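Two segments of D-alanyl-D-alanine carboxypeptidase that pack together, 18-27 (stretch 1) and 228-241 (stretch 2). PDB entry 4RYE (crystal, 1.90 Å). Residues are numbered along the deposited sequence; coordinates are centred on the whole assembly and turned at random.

Stretch 1 (18-27) GPAQTWIVAD
Stretch 2 (228-241) RRLVIAMMYGLVKE

Strands 22-27 and 228-235 run antiparallel, their N-to-C directions 154° apart and their axes approaching to 4.6 Å; with the flanking loops the stretches bury 880 Å². Phi/psi values stay extended from Thr22 (-131/150) to Asp27 (-93/123) and from Arg228 (-110/148) to Met235 (-132/160).

Arg228, with chi1 to chi3 all t, extends to Asp27 (chi1 t, chi2 -52°). Arg228 NE donates to Asp27 OD2 at 2.8 Å and 168°, forming a salt bridge in which the carboxylate oxygen lies at the guanidinium edge; NH2 adds a weak bond to the same OD2 at 3.4 Å. Asp27 OD1 lies 2.8 Å from the oxygen of a water, which accepts from Arg229 N at 2.9 Å.

Leu230 (m, t) pairs with Asp27 in a non-hydrogen-bonded site, CA-CA 4.5 Å, and places CD1 4.3 Å from Val25 CG1. Val231 (p) forms the first hydrogen-bonded pair of the ladder: its N donates to Ala26 O at 2.8 Å, and its O accepts from Ala26 N at 2.9 Å. Ile232 (p, t) faces Val25 (t), CG2 to CG2 4.0 Å, on the face shared with Leu230, Met234, Trp23 and Asp27. Ala233 repeats the two-bond pattern with Ile24 (t, t): Ala233 N to Ile24 O is 3.3 Å, and Ile24 N to Ala233 O is 3.1 Å.

Selenomethionine Met234 (m, t, p) opposes Trp23 (p, chi2 -98°), CA-CA 4.2 Å, while Met234 CB lies 3.6 Å from Ala20 CB. Selenomethionine Met235 (m, t, p) donates from N to Thr22 O at 2.8 Å; its O receives weak bonds from Thr22 N (3.3 Å) and Gln21 N (3.1 Å, 132°).

At Tyr236, phi/psi 56/51 turns the chain. Gly237 CA then sits 3.2 Å from Pro19 O; an ideal CB would clash there. Finally, Leu238 O meets Pro19 CB at 3.4 Å.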

# COMPACT_ATOMS: atom_id res chain seq x y z
N GLY A 18 -17.43 8.96 -5.88
CA GLY A 18 -16.09 8.79 -6.42
C GLY A 18 -15.94 7.45 -7.12
O GLY A 18 -16.83 6.61 -7.05
N PRO A 19 -14.80 7.24 -7.80
CA PRO A 19 -14.57 6.03 -8.59
C PRO A 19 -14.42 4.76 -7.76
O PRO A 19 -14.73 3.68 -8.27
CB PRO A 19 -13.25 6.33 -9.32
CG PRO A 19 -12.59 7.40 -8.50
CD PRO A 19 -13.72 8.24 -8.00
N ALA A 20 -13.94 4.86 -6.52
CA ALA A 20 -13.72 3.67 -5.70
C ALA A 20 -15.03 3.00 -5.32
O ALA A 20 -15.94 3.66 -4.82
CB ALA A 20 -12.92 4.02 -4.43
N GLN A 21 -15.15 1.69 -5.55
CA GLN A 21 -16.40 1.01 -5.20
C GLN A 21 -16.47 0.56 -3.73
O GLN A 21 -17.56 0.40 -3.20
CB GLN A 21 -16.70 -0.15 -6.16
CG GLN A 21 -17.09 0.32 -7.57
CD GLN A 21 -18.28 1.25 -7.55
OE1 GLN A 21 -19.41 0.81 -7.38
NE2 GLN A 21 -18.03 2.55 -7.71
N THR A 22 -15.32 0.35 -3.09
CA THR A 22 -15.29 0.20 -1.64
C THR A 22 -14.21 1.11 -1.08
O THR A 22 -13.23 1.39 -1.75
CB THR A 22 -14.96 -1.24 -1.17
OG1 THR A 22 -13.55 -1.47 -1.28
CG2 THR A 22 -15.75 -2.29 -1.98
N TRP A 23 -14.40 1.59 0.15
CA TRP A 23 -13.42 2.46 0.78
C TRP A 23 -13.72 2.57 2.26
O TRP A 23 -14.79 2.15 2.72
CB TRP A 23 -13.40 3.86 0.11
CG TRP A 23 -14.76 4.51 -0.04
CD1 TRP A 23 -15.55 4.52 -1.15
CD2 TRP A 23 -15.48 5.24 0.97
NE1 TRP A 23 -16.72 5.20 -0.90
CE2 TRP A 23 -16.70 5.65 0.39
CE3 TRP A 23 -15.21 5.58 2.30
CZ2 TRP A 23 -17.65 6.39 1.11
CZ3 TRP A 23 -16.16 6.30 3.01
CH2 TRP A 23 -17.36 6.70 2.41
N ILE A 24 -12.77 3.11 3.01
CA ILE A 24 -12.93 3.29 4.46
C ILE A 24 -12.10 4.49 4.87
O ILE A 24 -11.11 4.80 4.23
CB ILE A 24 -12.51 2.01 5.24
CG1 ILE A 24 -12.93 2.09 6.71
CG2 ILE A 24 -11.00 1.75 5.12
CD1 ILE A 24 -12.72 0.77 7.48
N VAL A 25 -12.54 5.20 5.91
CA VAL A 25 -11.77 6.30 6.48
C VAL A 25 -11.68 6.02 7.97
O VAL A 25 -12.70 5.84 8.64
CB VAL A 25 -12.47 7.67 6.30
CG1 VAL A 25 -11.61 8.79 6.89
CG2 VAL A 25 -12.73 7.95 4.83
N ALA A 26 -10.46 5.92 8.48
CA ALA A 26 -10.26 5.55 9.87
C ALA A 26 -9.21 6.46 10.50
O ALA A 26 -8.46 7.15 9.79
CB ALA A 26 -9.88 4.07 10.00
N ASP A 27 -9.17 6.47 11.83
CA ASP A 27 -8.21 7.27 12.57
C ASP A 27 -7.01 6.36 12.84
O ASP A 27 -7.15 5.29 13.43
CB ASP A 27 -8.84 7.75 13.88
CG ASP A 27 -7.92 8.65 14.71
OD1 ASP A 27 -6.76 8.27 14.99
OD2 ASP A 27 -8.37 9.74 15.12
N ARG A 228 -4.82 15.38 14.14
CA ARG A 228 -5.41 14.06 13.93
C ARG A 228 -4.73 13.37 12.74
O ARG A 228 -4.29 14.03 11.81
CB ARG A 228 -6.91 14.18 13.67
CG ARG A 228 -7.65 12.87 13.56
CD ARG A 228 -9.17 13.04 13.49
NE ARG A 228 -9.82 11.83 13.99
CZ ARG A 228 -11.13 11.63 14.07
NH1 ARG A 228 -11.98 12.55 13.65
NH2 ARG A 228 -11.59 10.48 14.56
N ARG A 229 -4.62 12.05 12.78
CA ARG A 229 -4.02 11.32 11.68
C ARG A 229 -5.02 10.30 11.15
O ARG A 229 -5.61 9.53 11.91
CB ARG A 229 -2.71 10.67 12.14
CG ARG A 229 -1.78 11.68 12.84
CD ARG A 229 -0.34 11.18 12.95
NE ARG A 229 -0.22 10.06 13.87
CZ ARG A 229 0.93 9.45 14.15
NH1 ARG A 229 2.05 9.85 13.57
NH2 ARG A 229 0.96 8.44 15.00
N LEU A 230 -5.22 10.31 9.83
CA LEU A 230 -6.23 9.46 9.22
C LEU A 230 -5.58 8.47 8.27
O LEU A 230 -4.52 8.73 7.71
CB LEU A 230 -7.25 10.29 8.44
CG LEU A 230 -8.12 11.29 9.23
CD1 LEU A 230 -9.08 12.03 8.30
CD2 LEU A 230 -8.90 10.59 10.36
N VAL A 231 -6.26 7.35 8.07
CA VAL A 231 -5.80 6.36 7.12
C VAL A 231 -7.01 5.96 6.27
O VAL A 231 -8.12 5.80 6.79
CB VAL A 231 -5.13 5.16 7.82
CG1 VAL A 231 -6.08 4.52 8.82
CG2 VAL A 231 -4.64 4.14 6.81
N ILE A 232 -6.81 5.86 4.96
CA ILE A 232 -7.92 5.49 4.09
C ILE A 232 -7.48 4.38 3.18
O ILE A 232 -6.28 4.17 2.96
CB ILE A 232 -8.41 6.66 3.22
CG1 ILE A 232 -7.32 7.07 2.22
CG2 ILE A 232 -8.85 7.84 4.08
CD1 ILE A 232 -7.78 8.12 1.19
N ALA A 233 -8.46 3.65 2.65
CA ALA A 233 -8.20 2.69 1.58
C ALA A 233 -9.35 2.76 0.60
O ALA A 233 -10.48 3.08 0.98
CB ALA A 233 -8.03 1.28 2.14
N MSE A 234 -9.05 2.49 -0.66
CA MSE A 234 -10.04 2.56 -1.72
C MSE A 234 -9.76 1.38 -2.64
O MSE A 234 -8.61 1.13 -2.99
CB MSE A 234 -9.88 3.88 -2.48
CG MSE A 234 -10.23 5.10 -1.65
SE MSE A 234 -9.37 6.74 -2.30
CE MSE A 234 -9.88 6.62 -4.18
N MSE A 235 -10.80 0.64 -3.02
CA MSE A 235 -10.59 -0.53 -3.86
C MSE A 235 -11.55 -0.59 -5.04
O MSE A 235 -12.61 0.05 -5.03
CB MSE A 235 -10.76 -1.83 -3.05
CG MSE A 235 -10.00 -1.91 -1.75
SE MSE A 235 -10.07 -3.76 -1.07
CE MSE A 235 -8.68 -4.55 -2.21
N TYR A 236 -11.15 -1.36 -6.04
CA TYR A 236 -12.03 -1.76 -7.13
C TYR A 236 -12.67 -0.58 -7.87
O TYR A 236 -13.89 -0.55 -8.08
CB TYR A 236 -13.11 -2.71 -6.61
CG TYR A 236 -13.66 -3.61 -7.68
CD1 TYR A 236 -12.83 -4.51 -8.33
CD2 TYR A 236 -15.00 -3.56 -8.04
CE1 TYR A 236 -13.33 -5.34 -9.32
CE2 TYR A 236 -15.50 -4.38 -9.02
CZ TYR A 236 -14.66 -5.27 -9.66
OH TYR A 236 -15.15 -6.10 -10.64
N GLY A 237 -11.85 0.38 -8.28
CA GLY A 237 -12.38 1.58 -8.90
C GLY A 237 -11.82 1.85 -10.28
O GLY A 237 -10.71 1.44 -10.60
N LEU A 238 -12.61 2.54 -11.10
CA LEU A 238 -12.16 2.99 -12.40
C LEU A 238 -12.54 4.45 -12.60
O LEU A 238 -13.69 4.84 -12.34
CB LEU A 238 -12.77 2.13 -13.51
CG LEU A 238 -12.29 0.68 -13.57
CD1 LEU A 238 -13.04 -0.10 -14.64
CD2 LEU A 238 -10.79 0.61 -13.80
N VAL A 239 -11.59 5.25 -13.05
CA VAL A 239 -11.83 6.67 -13.29
C VAL A 239 -12.54 6.90 -14.62
O VAL A 239 -12.10 6.41 -15.66
CB VAL A 239 -10.52 7.49 -13.26
CG1 VAL A 239 -10.81 8.96 -13.52
CG2 VAL A 239 -9.83 7.31 -11.93
N LYS A 240 -13.64 7.64 -14.59
CA LYS A 240 -14.36 7.99 -15.81
C LYS A 240 -13.90 9.35 -16.33
O LYS A 240 -13.47 10.20 -15.55
CB LYS A 240 -15.87 8.00 -15.53
CG LYS A 240 -16.36 6.70 -14.90
CD LYS A 240 -17.74 6.84 -14.28
CE LYS A 240 -18.08 5.64 -13.39
NZ LYS A 240 -17.27 5.60 -12.12
N GLU A 241 -13.96 9.53 -17.65
CA GLU A 241 -13.61 10.81 -18.26
C GLU A 241 -14.39 11.94 -17.60
O GLU A 241 -15.60 11.86 -17.44
CB GLU A 241 -13.89 10.78 -19.77
O HOH W 1 -5.16 10.56 15.19